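Local atomic coordinates of imine reductase (Bacillus cereus, PDB entry 4D3D), a protein that catalyses, as an NADPH-dependent oxidoreductase, the S-selective reduction of the imine 2-methylpyrroline. Residues B[24-29]-B[80-85]; B[97-102]-B[126-131]; B[132-137]-B[182-187]; B[205-210]-B[264-269]; B[250-255]-B[296-301]. All blocks are in the same frame, centred on the assembly; numbering follows the deposited sequence.

Overall arrangement
The five contacts follow the two-part build of an imine reductase subunit. Contacts 1 and 2 lie in the Rossmann-type domain, and contact 2 runs directly into contact 3 in the sequence. Contact 3 joins the eight-stranded sheet of that domain to the start of helix 182-210, whose far end forms contact 4, with centres about 39 Å apart. Contacts 4 and 5 share helix 252-268, alternate along the chain and have centres about 25 Å apart. Contacts 1 and 5, on opposite sides of the chain's centre, lie about 47 Å apart between centres. Contacts 3, 4 and 5 also meet the second subunit, so the helical part also contributes to the dimer interface.

Contact 1: B[24-29]-B[80-85]; sequences VTVIGL and LVILSL
Ile27 meets three side chains of segment 80-85 at once. Its CD1 comes within 3.6 Å of Val81 CG1, the two residues crossing obliquely. Toward the leucines it runs alongside, pointing the same way, with CB 3.9 Å from Leu83 CD2 and CG2 4.0 Å from Leu85 CD2. CG1 stands anti to the carbonyl carbon (chi1 -72°) and CG2 anti to the backbone N; CG2 faces Leu85 and CD1 faces Val81, while both also border Leu83 CD2. At the start of the pair, Val24 CG2 lies beside Leu80 CD2 at 3.9 Å.

The strands themselves form a parallel ladder. Thr25 N bonds Leu80 O, Ile82 N bonds Thr25 O at 2.8 Å, and Ile27 N bonds Ile82 O, before Ser84 N continues to Ile27 O. These are neighbouring central strands of a Rossmann-type sheet, and Gly28 is probably the first glycine of its GxGxxG dinucleotide-binding turn. There the chain adopts a positive phi of 103°, and Gly28 CA makes a 3.3 Å CA-H...O contact with Ser84 O.

Further out, Thr25 OG1 lies within hydrogen-bonding distance of Asn78 OD1 and Ala74 O. Helix 88-95 covers Ile27, Leu83 and Leu85 through Val90, Met91 and Ile94, whereas helix 157-170 packs on Leu80 and Ile82.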
# COMPACT_ATOMS: atom_id res chain seq x y z
N VAL B 24 -14.32 23.74 -30.19
CA VAL B 24 -13.25 22.77 -29.90
C VAL B 24 -13.34 21.54 -30.83
O VAL B 24 -14.42 21.22 -31.32
CB VAL B 24 -13.33 22.36 -28.41
CG1 VAL B 24 -14.63 21.59 -28.12
CG2 VAL B 24 -12.08 21.61 -27.94
N THR B 25 -12.20 20.91 -31.11
CA THR B 25 -12.14 19.69 -31.91
C THR B 25 -11.82 18.51 -30.99
O THR B 25 -10.92 18.62 -30.11
CB THR B 25 -11.07 19.82 -33.00
OG1 THR B 25 -11.48 20.79 -33.96
CG2 THR B 25 -10.82 18.49 -33.70
N VAL B 26 -12.48 17.37 -31.19
CA VAL B 26 -12.19 16.12 -30.46
C VAL B 26 -11.83 15.09 -31.51
O VAL B 26 -12.64 14.78 -32.41
CB VAL B 26 -13.36 15.64 -29.59
CG1 VAL B 26 -13.07 14.31 -28.96
CG2 VAL B 26 -13.68 16.70 -28.55
N ILE B 27 -10.62 14.56 -31.42
CA ILE B 27 -10.14 13.53 -32.26
C ILE B 27 -9.99 12.27 -31.44
O ILE B 27 -9.30 12.22 -30.42
CB ILE B 27 -8.80 13.88 -32.94
CG1 ILE B 27 -8.95 14.94 -34.03
CG2 ILE B 27 -8.17 12.61 -33.55
CD1 ILE B 27 -7.69 15.54 -34.54
N GLY B 28 -10.67 11.21 -31.86
CA GLY B 28 -10.70 9.96 -31.10
C GLY B 28 -12.02 9.80 -30.35
O GLY B 28 -12.35 10.58 -29.45
N LEU B 29 -12.83 8.83 -30.78
CA LEU B 29 -14.24 8.75 -30.30
C LEU B 29 -14.49 7.40 -29.63
O LEU B 29 -15.56 6.79 -29.83
CB LEU B 29 -15.20 9.02 -31.46
CG LEU B 29 -15.05 10.42 -32.09
CD1 LEU B 29 -15.89 10.60 -33.35
CD2 LEU B 29 -15.40 11.52 -31.06
N LEU B 80 -7.80 24.58 -30.53
CA LEU B 80 -7.71 23.54 -29.49
C LEU B 80 -8.24 22.18 -29.98
O LEU B 80 -9.42 22.09 -30.45
CB LEU B 80 -8.48 24.00 -28.27
CG LEU B 80 -8.36 23.08 -27.06
CD1 LEU B 80 -6.95 23.04 -26.55
CD2 LEU B 80 -9.31 23.50 -25.94
N VAL B 81 -7.37 21.15 -29.87
CA VAL B 81 -7.65 19.80 -30.39
C VAL B 81 -7.43 18.84 -29.23
O VAL B 81 -6.31 18.68 -28.77
CB VAL B 81 -6.67 19.49 -31.53
CG1 VAL B 81 -6.92 18.07 -32.03
CG2 VAL B 81 -6.75 20.56 -32.62
N ILE B 82 -8.52 18.22 -28.76
CA ILE B 82 -8.41 17.16 -27.74
C ILE B 82 -8.10 15.81 -28.41
O ILE B 82 -8.84 15.38 -29.27
CB ILE B 82 -9.71 17.05 -26.94
CG1 ILE B 82 -10.20 18.37 -26.33
CG2 ILE B 82 -9.59 15.94 -25.87
CD1 ILE B 82 -9.22 19.17 -25.60
N LEU B 83 -6.99 15.17 -28.05
CA LEU B 83 -6.66 13.89 -28.62
C LEU B 83 -7.01 12.82 -27.57
O LEU B 83 -6.27 12.59 -26.62
CB LEU B 83 -5.19 13.83 -28.94
CG LEU B 83 -4.70 14.85 -29.97
CD1 LEU B 83 -3.23 14.68 -30.16
CD2 LEU B 83 -5.35 14.56 -31.31
N SER B 84 -8.17 12.22 -27.72
CA SER B 84 -8.61 11.16 -26.85
C SER B 84 -8.38 9.84 -27.61
O SER B 84 -9.30 9.24 -28.15
CB SER B 84 -10.08 11.44 -26.48
OG SER B 84 -10.87 12.02 -27.54
N LEU B 85 -7.12 9.47 -27.75
CA LEU B 85 -6.73 8.35 -28.52
C LEU B 85 -6.35 7.19 -27.56
O LEU B 85 -6.07 7.40 -26.39
CB LEU B 85 -5.51 8.71 -29.37
CG LEU B 85 -5.66 9.96 -30.26
CD1 LEU B 85 -4.36 10.35 -30.99
CD2 LEU B 85 -6.77 9.71 -31.26

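Contact 2: B[97-102]-B[126-131]; sequences PVSENL and EDRGAR
Ser99, Leu102 and Arg128 are joined by one water that, through three hydrogen bonds, ties the 3-10 turn and loop of 97-102 to the end of helix 115-127. The water donates to Ser99 O at 2.6 Å and to Arg128 O at 2.7 Å, and accepts from Leu102 N at 3.2 Å. Two carbonyl oxygens and an amide are thereby satisfied without any direct backbone bond between the segments.

Beside the water-mediated link, the side chain of Arg128 makes the direct polar one. Its NE donates to Ser99 OG over 3.1 Å, a somewhat bent bond (145° at the hydrogen) that meets the guanidinium at its edge, with the oxygen only 5° out of the plane. The chain is extended from CG to NE (chi3 179°), and its aliphatic part lies beside Leu102, with Leu102 CD1 4.0 Å from Arg128 CD. Glu96 O gives Ser99 OG a second partner. Trp124 also engages the guanidinium: its O accepts from NH1 and its ring makes a cation-pi contact. Farther along the chain, Ala130 CB packs 4.2 Å from Leu102 CB and 3.4 Å from Leu102 O.

The glycine between Arg128 and Ala130 has positive phi and is the C-prime residue of a Schellman motif: Gly129 N returns to Glu126 O (3.0 Å) and Ala130 N to Leu125 O, which ends helix 115-127. The contact thus joins two helix-to-strand turns of the Rossmann-type domain, those leading into the adjacent parallel strands 106-109 and 131-137.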
# COMPACT_ATOMS: atom_id res chain seq x y z
N PRO B 97 1.67 12.39 -41.31
CA PRO B 97 1.48 12.65 -42.75
C PRO B 97 0.98 14.02 -43.05
O PRO B 97 1.01 14.40 -44.24
CB PRO B 97 0.41 11.61 -43.15
CG PRO B 97 0.64 10.46 -42.16
CD PRO B 97 0.91 11.22 -40.85
N VAL B 98 0.49 14.74 -42.04
CA VAL B 98 0.01 16.10 -42.19
C VAL B 98 0.80 17.11 -41.33
O VAL B 98 0.29 18.10 -40.91
CB VAL B 98 -1.51 16.19 -41.94
CG1 VAL B 98 -2.25 15.43 -43.05
CG2 VAL B 98 -1.90 15.66 -40.59
N SER B 99 2.08 16.82 -41.18
CA SER B 99 2.95 17.57 -40.22
C SER B 99 3.02 19.06 -40.58
O SER B 99 3.23 19.91 -39.68
CB SER B 99 4.38 17.07 -40.44
OG SER B 99 4.65 15.89 -39.75
N GLU B 100 2.86 19.39 -41.86
CA GLU B 100 2.85 20.80 -42.31
C GLU B 100 1.62 21.64 -41.92
O GLU B 100 1.55 22.87 -42.18
CB GLU B 100 3.07 20.81 -43.85
CG GLU B 100 1.82 20.46 -44.72
CD GLU B 100 1.51 18.95 -45.01
OE1 GLU B 100 2.06 18.08 -44.29
OE2 GLU B 100 0.68 18.66 -45.95
N ASN B 101 0.61 21.02 -41.31
CA ASN B 101 -0.61 21.67 -40.95
C ASN B 101 -0.81 21.92 -39.47
O ASN B 101 -1.94 22.26 -39.02
CB ASN B 101 -1.79 20.88 -41.51
CG ASN B 101 -1.83 20.89 -43.05
OD1 ASN B 101 -1.47 21.88 -43.69
ND2 ASN B 101 -2.23 19.79 -43.63
N LEU B 102 0.28 21.83 -38.71
CA LEU B 102 0.14 21.88 -37.23
C LEU B 102 0.51 23.22 -36.58
O LEU B 102 0.26 23.43 -35.41
CB LEU B 102 1.02 20.79 -36.67
CG LEU B 102 0.69 19.31 -37.03
CD1 LEU B 102 1.72 18.34 -36.51
CD2 LEU B 102 -0.66 18.95 -36.41
N GLU B 126 6.26 20.59 -31.05
CA GLU B 126 6.92 21.91 -31.10
C GLU B 126 7.78 22.11 -32.34
O GLU B 126 7.77 23.24 -32.85
CB GLU B 126 7.79 22.11 -29.82
CG GLU B 126 6.89 22.07 -28.60
N ASP B 127 8.51 21.11 -32.78
CA ASP B 127 9.36 21.16 -33.97
C ASP B 127 8.46 21.52 -35.23
O ASP B 127 8.95 22.07 -36.21
CB ASP B 127 10.06 19.89 -34.23
CG ASP B 127 11.23 19.67 -33.26
OD1 ASP B 127 11.55 20.65 -32.55
OD2 ASP B 127 11.77 18.56 -33.27
N ARG B 128 7.19 21.18 -35.15
CA ARG B 128 6.22 21.44 -36.25
C ARG B 128 5.33 22.65 -36.01
O ARG B 128 4.35 22.96 -36.71
CB ARG B 128 5.38 20.15 -36.54
CG ARG B 128 6.24 19.03 -37.13
CD ARG B 128 5.68 17.63 -36.89
NE ARG B 128 6.60 16.66 -37.52
CZ ARG B 128 7.79 16.33 -37.03
NH1 ARG B 128 8.25 16.82 -35.91
NH2 ARG B 128 8.56 15.52 -37.71
N GLY B 129 5.63 23.44 -34.96
CA GLY B 129 4.93 24.67 -34.67
C GLY B 129 3.71 24.64 -33.86
O GLY B 129 3.05 25.63 -33.67
N ALA B 130 3.44 23.46 -33.26
CA ALA B 130 2.30 23.26 -32.38
C ALA B 130 2.77 23.29 -30.92
O ALA B 130 3.97 23.37 -30.62
CB ALA B 130 1.64 21.89 -32.70
N ARG B 131 1.78 23.37 -30.03
CA ARG B 131 2.03 23.26 -28.57
C ARG B 131 1.29 22.04 -27.99
O ARG B 131 0.28 21.64 -28.57
CB ARG B 131 1.59 24.57 -27.93
CG ARG B 131 2.39 25.83 -28.35
CD ARG B 131 3.87 25.74 -27.92
O HOH W 1 3.34 22.50 -39.22

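Contact 3: B[132-137]-B[182-187]; sequences HITGGV and LAMLYY
Strand 132-137 and helix 182-187 run nearly parallel, their short axes 20° apart and 7.0 Å at closest approach, with Gly136 and Ala183 forming the nearest pair of CA atoms (5.5 Å). Gly136 turns its side-chain direction to the helix, where a CB would be only 3.1 Å from Ala183 O, so the glycine permits the close backbone approach.

Thr134 carries most of the side-chain contact on the strand. Its CG2, anti to the backbone N, touches Ala183 CB at 3.8 Å, and the same methyl meets Met184 SD at 3.8 Å. The threonine and methionine chains slant across each other. Met184 is bent at both later torsions, and its chi2 of -29° departs from a staggered value; this folded shape accompanies the approach of SD to Gly135 O (4.0 Å). Ala183 CB also sits 3.6 Å from Thr134 O. A turn further on, Tyr187 has CG anti to its backbone N (chi1 -169°), and ring atom CE1 reaches Val137 O at 3.6 Å.

No hydrogen bond links the segments, but polar groups beside them are held: Thr134 OG1 bonds Pro180 O, and Ala183 N bonds Ser154 OG on the next strand. On another side of the helix, Tyr186 makes a T-shaped stack with Tyr221 of the second subunit.

Here the long helix 182-210 leaves the Rossmann-type domain for the helical one. In imine reductases such a helix links the two domains, and the active-site cleft forms between the Rossmann domain of one subunit and the helical domain of its partner.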
# COMPACT_ATOMS: atom_id res chain seq x y z
N HIS B 132 1.76 21.48 -26.86
CA HIS B 132 1.30 20.19 -26.30
C HIS B 132 0.90 20.39 -24.83
O HIS B 132 1.65 21.03 -24.12
CB HIS B 132 2.36 19.15 -26.44
CG HIS B 132 2.05 17.83 -25.79
ND1 HIS B 132 2.26 17.56 -24.45
CD2 HIS B 132 1.59 16.68 -26.32
CE1 HIS B 132 1.96 16.31 -24.18
NE2 HIS B 132 1.50 15.76 -25.29
N ILE B 133 -0.32 20.00 -24.47
CA ILE B 133 -0.72 19.90 -23.02
C ILE B 133 -0.92 18.43 -22.74
O ILE B 133 -1.59 17.70 -23.51
CB ILE B 133 -1.93 20.71 -22.69
CG1 ILE B 133 -1.74 22.21 -22.90
CG2 ILE B 133 -2.34 20.50 -21.25
CD1 ILE B 133 -3.09 22.91 -22.93
N THR B 134 -0.27 17.94 -21.66
CA THR B 134 -0.45 16.56 -21.23
C THR B 134 -1.56 16.51 -20.25
O THR B 134 -1.55 17.25 -19.29
CB THR B 134 0.84 15.99 -20.57
OG1 THR B 134 1.92 16.24 -21.46
CG2 THR B 134 0.76 14.45 -20.35
N GLY B 135 -2.49 15.57 -20.41
CA GLY B 135 -3.55 15.39 -19.43
C GLY B 135 -3.64 13.92 -18.94
O GLY B 135 -3.59 13.00 -19.74
N GLY B 136 -3.77 13.76 -17.63
CA GLY B 136 -3.92 12.49 -16.92
C GLY B 136 -5.28 12.45 -16.25
O GLY B 136 -5.44 12.97 -15.16
N VAL B 137 -6.28 11.91 -16.96
CA VAL B 137 -7.66 11.92 -16.44
C VAL B 137 -7.78 10.85 -15.35
O VAL B 137 -7.46 9.71 -15.58
CB VAL B 137 -8.67 11.69 -17.57
CG1 VAL B 137 -10.11 11.73 -17.03
CG2 VAL B 137 -8.50 12.74 -18.69
N LEU B 182 5.10 15.48 -16.40
CA LEU B 182 4.57 15.47 -15.02
C LEU B 182 3.16 14.99 -14.81
O LEU B 182 2.88 14.25 -13.83
CB LEU B 182 4.76 16.85 -14.33
CG LEU B 182 6.16 17.33 -14.14
CD1 LEU B 182 6.12 18.76 -13.66
CD2 LEU B 182 6.95 16.50 -13.12
N ALA B 183 2.23 15.30 -15.73
CA ALA B 183 0.91 14.78 -15.64
C ALA B 183 0.89 13.26 -15.64
O ALA B 183 0.13 12.65 -14.84
CB ALA B 183 0.05 15.30 -16.76
N MET B 184 1.76 12.64 -16.41
CA MET B 184 1.85 11.18 -16.42
C MET B 184 2.61 10.65 -15.18
O MET B 184 2.30 9.56 -14.66
CB MET B 184 2.50 10.68 -17.71
CG MET B 184 1.65 10.96 -19.00
SD MET B 184 -0.18 11.04 -18.84
CE MET B 184 0.00 9.43 -18.49
N LEU B 185 3.60 11.40 -14.74
CA LEU B 185 4.41 11.01 -13.59
C LEU B 185 3.51 10.84 -12.37
O LEU B 185 3.50 9.75 -11.76
CB LEU B 185 5.50 11.97 -13.28
CG LEU B 185 6.34 11.55 -12.00
CD1 LEU B 185 7.21 10.31 -12.18
CD2 LEU B 185 7.10 12.79 -11.63
N TYR B 186 2.76 11.85 -12.05
CA TYR B 186 1.89 11.81 -10.84
C TYR B 186 0.82 10.69 -10.92
O TYR B 186 0.57 9.94 -9.98
CB TYR B 186 1.23 13.12 -10.57
CG TYR B 186 2.15 14.19 -9.95
CD1 TYR B 186 2.94 15.03 -10.72
CD2 TYR B 186 2.28 14.30 -8.55
CE1 TYR B 186 3.79 15.98 -10.14
CE2 TYR B 186 3.15 15.23 -7.97
CZ TYR B 186 3.88 16.07 -8.75
OH TYR B 186 4.69 17.03 -8.15
N TYR B 187 0.22 10.51 -12.12
CA TYR B 187 -0.70 9.43 -12.34
C TYR B 187 -0.08 8.02 -12.14
O TYR B 187 -0.61 7.19 -11.35
CB TYR B 187 -1.23 9.55 -13.79
CG TYR B 187 -2.41 8.60 -14.01
CD1 TYR B 187 -3.71 8.97 -13.69
CD2 TYR B 187 -2.17 7.34 -14.48
CE1 TYR B 187 -4.76 8.08 -13.87
CE2 TYR B 187 -3.20 6.44 -14.68
CZ TYR B 187 -4.46 6.78 -14.35
OH TYR B 187 -5.46 5.84 -14.57

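Contact 4: B[205-210]-B[264-269]; sequences LAIANA and HTTQEA
Ile207 and Ala210 pack against Thr265, Thr266 and Ala269 in a largely apolar contact between the closing turns of two helices, 182-210 and 252-268, within the helical C-terminal domain. No hydrogen bond crosses it. The isoleucine reaches over with both branches: CG2 meets Thr265 CG2 at 3.9 Å, while CD1 extends to Thr266 OG1 at 3.5 Å. It crosses each threonine at about a right angle. With chi2 at 172°, CD1 is carried out toward the facing helix.

Both threonine hydroxyls are occupied on their own helix, Thr265 OG1 by His261 O and Thr266 OG1 by Val262 O. Such bonds to the preceding turn let a polar residue sit in a buried helix-helix contact, as here in this domain of the 6-phosphogluconate dehydrogenase C-terminal clan. Thr265 meets the isoleucine with its methyl, which lies anti to the backbone N, whereas Thr266 presents its hydroxyl oxygen.

Near the ends of the two helices, small residues allow close approach. Ala210 CB lies 4.0 Å from Ala269 CB and 3.6 Å from Ala269 O, and Ile207 CG2 adds a further touch on Ala269 CB at 4.2 Å. The second subunit borders the contact: its Ile189 packs on Ile207 and its Gln188 on Thr265. The carboxylate of Glu268 accepts a bond from the Glu116 amide of that subunit, through OE1, and meets its Thr114 hydroxyl through OE2.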
# COMPACT_ATOMS: atom_id res chain seq x y z
N LEU B 205 -5.93 -11.08 2.86
CA LEU B 205 -7.26 -11.71 2.93
C LEU B 205 -7.18 -13.21 2.64
O LEU B 205 -7.84 -14.04 3.34
CB LEU B 205 -8.25 -11.00 2.03
CG LEU B 205 -9.65 -11.60 2.00
CD1 LEU B 205 -10.28 -11.55 3.40
CD2 LEU B 205 -10.44 -10.80 1.00
N ALA B 206 -6.37 -13.66 1.67
CA ALA B 206 -6.25 -15.07 1.42
C ALA B 206 -5.73 -15.87 2.64
O ALA B 206 -6.14 -17.04 2.92
CB ALA B 206 -5.35 -15.33 0.24
N ILE B 207 -4.72 -15.27 3.33
CA ILE B 207 -4.19 -15.84 4.59
C ILE B 207 -5.33 -15.91 5.61
O ILE B 207 -5.45 -16.97 6.27
CB ILE B 207 -3.01 -15.03 5.12
CG1 ILE B 207 -1.83 -15.07 4.16
CG2 ILE B 207 -2.53 -15.58 6.51
CD1 ILE B 207 -0.70 -14.13 4.51
N ALA B 208 -6.10 -14.86 5.76
CA ALA B 208 -7.16 -14.78 6.78
C ALA B 208 -8.20 -15.88 6.45
O ALA B 208 -8.60 -16.64 7.29
CB ALA B 208 -7.83 -13.48 6.70
N ASN B 209 -8.58 -15.96 5.19
CA ASN B 209 -9.51 -17.05 4.74
C ASN B 209 -8.98 -18.44 5.08
O ASN B 209 -9.76 -19.29 5.53
CB ASN B 209 -9.85 -16.98 3.22
CG ASN B 209 -10.63 -15.75 2.75
OD1 ASN B 209 -10.68 -15.52 1.52
ND2 ASN B 209 -11.21 -14.96 3.61
N ALA B 210 -7.71 -18.71 4.87
CA ALA B 210 -7.15 -20.02 5.16
C ALA B 210 -7.25 -20.37 6.67
O ALA B 210 -7.23 -21.53 7.01
CB ALA B 210 -5.76 -20.13 4.66
N HIS B 264 6.73 -16.63 6.49
CA HIS B 264 6.40 -17.87 7.12
C HIS B 264 4.92 -18.12 7.30
O HIS B 264 4.49 -19.23 7.11
CB HIS B 264 7.15 -17.96 8.50
CG HIS B 264 8.63 -17.96 8.38
ND1 HIS B 264 9.47 -17.59 9.43
CD2 HIS B 264 9.44 -18.28 7.35
CE1 HIS B 264 10.73 -17.67 9.04
NE2 HIS B 264 10.74 -18.13 7.79
N THR B 265 4.17 -17.08 7.70
CA THR B 265 2.76 -17.12 7.93
C THR B 265 2.08 -17.52 6.61
O THR B 265 1.14 -18.34 6.57
CB THR B 265 2.23 -15.79 8.47
OG1 THR B 265 2.82 -15.54 9.76
CG2 THR B 265 0.73 -15.78 8.60
N THR B 266 2.58 -16.90 5.54
CA THR B 266 2.05 -17.18 4.18
C THR B 266 2.27 -18.64 3.81
O THR B 266 1.29 -19.27 3.38
CB THR B 266 2.75 -16.25 3.16
OG1 THR B 266 2.55 -14.85 3.53
CG2 THR B 266 2.13 -16.43 1.73
N GLN B 267 3.49 -19.17 3.97
CA GLN B 267 3.83 -20.54 3.60
C GLN B 267 3.04 -21.53 4.40
O GLN B 267 2.50 -22.49 3.83
CB GLN B 267 5.26 -20.84 3.86
CG GLN B 267 6.24 -20.19 2.99
CD GLN B 267 7.67 -20.31 3.52
OE1 GLN B 267 7.94 -20.18 4.72
NE2 GLN B 267 8.61 -20.49 2.62
N GLU B 268 2.87 -21.28 5.70
CA GLU B 268 2.06 -22.15 6.59
C GLU B 268 0.61 -22.22 6.18
O GLU B 268 -0.04 -23.24 6.39
CB GLU B 268 2.01 -21.58 8.06
CG GLU B 268 3.21 -21.78 8.86
CD GLU B 268 3.00 -21.02 10.23
OE1 GLU B 268 1.84 -20.44 10.57
OE2 GLU B 268 4.02 -21.07 10.89
N ALA B 269 0.06 -21.13 5.61
CA ALA B 269 -1.31 -21.01 5.17
C ALA B 269 -1.58 -21.57 3.76
O ALA B 269 -2.70 -21.56 3.33
CB ALA B 269 -1.84 -19.58 5.30

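Contact 5: B[250-255]-B[296-301]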
# COMPACT_ATOMS: atom_id res chain seq x y z
N ASP B 250 13.22 3.14 14.13
CA ASP B 250 13.07 1.84 13.54
C ASP B 250 14.43 1.40 12.91
O ASP B 250 15.19 2.23 12.48
CB ASP B 250 11.96 1.75 12.45
CG ASP B 250 12.44 2.33 11.07
OD1 ASP B 250 12.51 3.54 10.86
OD2 ASP B 250 12.85 1.49 10.22
N ARG B 251 14.69 0.10 12.97
CA ARG B 251 15.96 -0.43 12.40
C ARG B 251 15.64 -1.50 11.32
O ARG B 251 14.78 -2.39 11.46
CB ARG B 251 16.83 -1.04 13.53
CG ARG B 251 17.39 0.15 14.37
CD ARG B 251 18.52 -0.13 15.28
NE ARG B 251 18.79 1.04 16.16
CZ ARG B 251 19.63 2.06 15.98
NH1 ARG B 251 20.33 2.27 14.86
NH2 ARG B 251 19.72 2.97 16.95
N LEU B 252 16.39 -1.41 10.22
CA LEU B 252 16.14 -2.37 9.11
C LEU B 252 16.18 -3.82 9.53
O LEU B 252 15.43 -4.65 9.08
CB LEU B 252 17.16 -2.14 7.98
CG LEU B 252 16.93 -2.93 6.70
CD1 LEU B 252 15.59 -2.56 6.05
CD2 LEU B 252 18.05 -2.75 5.70
N ALA B 253 17.12 -4.22 10.42
CA ALA B 253 17.23 -5.61 10.83
C ALA B 253 15.95 -6.09 11.47
O ALA B 253 15.57 -7.25 11.31
CB ALA B 253 18.39 -5.76 11.82
N MET B 254 15.30 -5.19 12.21
CA MET B 254 14.02 -5.54 12.87
C MET B 254 12.87 -5.67 11.79
O MET B 254 11.98 -6.53 11.96
CB MET B 254 13.64 -4.55 13.95
CG MET B 254 14.61 -4.44 15.11
SD MET B 254 14.75 -6.01 15.96
CE MET B 254 13.30 -5.95 17.02
N GLY B 255 12.89 -4.80 10.83
CA GLY B 255 11.97 -4.90 9.66
C GLY B 255 12.13 -6.19 8.93
O GLY B 255 11.16 -6.84 8.59
N PHE B 296 14.30 1.53 7.78
CA PHE B 296 13.85 0.88 6.50
C PHE B 296 13.71 1.81 5.34
O PHE B 296 13.71 1.32 4.18
CB PHE B 296 12.61 0.03 6.72
CG PHE B 296 11.30 0.79 6.57
CD1 PHE B 296 10.75 1.48 7.63
CD2 PHE B 296 10.61 0.76 5.37
CE1 PHE B 296 9.54 2.14 7.49
CE2 PHE B 296 9.41 1.40 5.21
CZ PHE B 296 8.86 2.10 6.28
N THR B 297 13.66 3.12 5.55
CA THR B 297 13.60 4.10 4.44
C THR B 297 14.86 4.03 3.59
O THR B 297 14.86 4.42 2.44
CB THR B 297 13.32 5.54 4.88
OG1 THR B 297 14.36 6.00 5.74
CG2 THR B 297 12.00 5.62 5.56
N SER B 298 15.91 3.48 4.18
CA SER B 298 17.16 3.29 3.47
C SER B 298 16.97 2.37 2.25
O SER B 298 17.86 2.38 1.36
CB SER B 298 18.27 2.71 4.38
OG SER B 298 18.00 1.41 4.87
N LEU B 299 15.94 1.55 2.22
CA LEU B 299 15.62 0.73 1.04
C LEU B 299 15.33 1.53 -0.25
O LEU B 299 15.45 0.94 -1.35
CB LEU B 299 14.52 -0.28 1.30
CG LEU B 299 14.75 -1.30 2.44
CD1 LEU B 299 13.53 -2.11 2.75
CD2 LEU B 299 15.95 -2.18 2.09
N ILE B 300 15.14 2.81 -0.14
CA ILE B 300 15.02 3.62 -1.34
C ILE B 300 16.33 3.59 -2.14
O ILE B 300 16.32 3.66 -3.35
CB ILE B 300 14.51 5.02 -1.02
CG1 ILE B 300 13.89 5.61 -2.31
CG2 ILE B 300 15.59 5.86 -0.48
CD1 ILE B 300 13.19 6.93 -2.14
N GLU B 301 17.44 3.32 -1.46
CA GLU B 301 18.71 3.14 -2.15
C GLU B 301 18.76 1.91 -2.99
O GLU B 301 19.45 1.94 -4.06
CB GLU B 301 19.90 3.14 -1.17
CG GLU B 301 19.95 4.40 -0.31
CD GLU B 301 19.95 5.76 -1.07
OE1 GLU B 301 20.53 5.86 -2.16
OE2 GLU B 301 19.37 6.73 -0.56
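Asp250 and Phe296 meet at about a right angle, the carboxylate plane turned 68° from the ring. Asp250 OD2 does two things: with its syn lone pair it accepts a nearly straight bond (169° at the hydrogen) from Phe296 N at 2.8 Å, and it sits at the ring edge, 3.3 Å from Phe296 CD1. In the phenylalanine, chi1 of 89° sets CG between the backbone N and the carbonyl carbon, on the side of the Asp250 carboxylate. The other carboxylate oxygen, OD1, is bonded by Tyr236 OH and Ser295 OG, which fixes the group's rotation.

Leu252, in the first turn of helix 252-268, supplies the apolar half. Its CD1 lies 4.0 Å from Phe296 CB and 3.9 Å from Phe296 CA. The Leu252 side chain slants across Leu299, with CD1 3.9 Å from Leu299 CD1. Phe283 of helix 274-288 packs on both leucines.

The phenylalanine ring is further held by T-shaped stacks with Tyr236 and with Trp195 of the second subunit, so the contact is also part of the dimer interface. Tyr236 belongs to the pocket that binds the polyether in this crystal, and the Asp250 side chain is about 4 Å from that ligand. The arrangement thus lies beside a ligand pocket of the helical domain, where Asp250 holds the pocket residue Tyr236 at a site where two subunits meet.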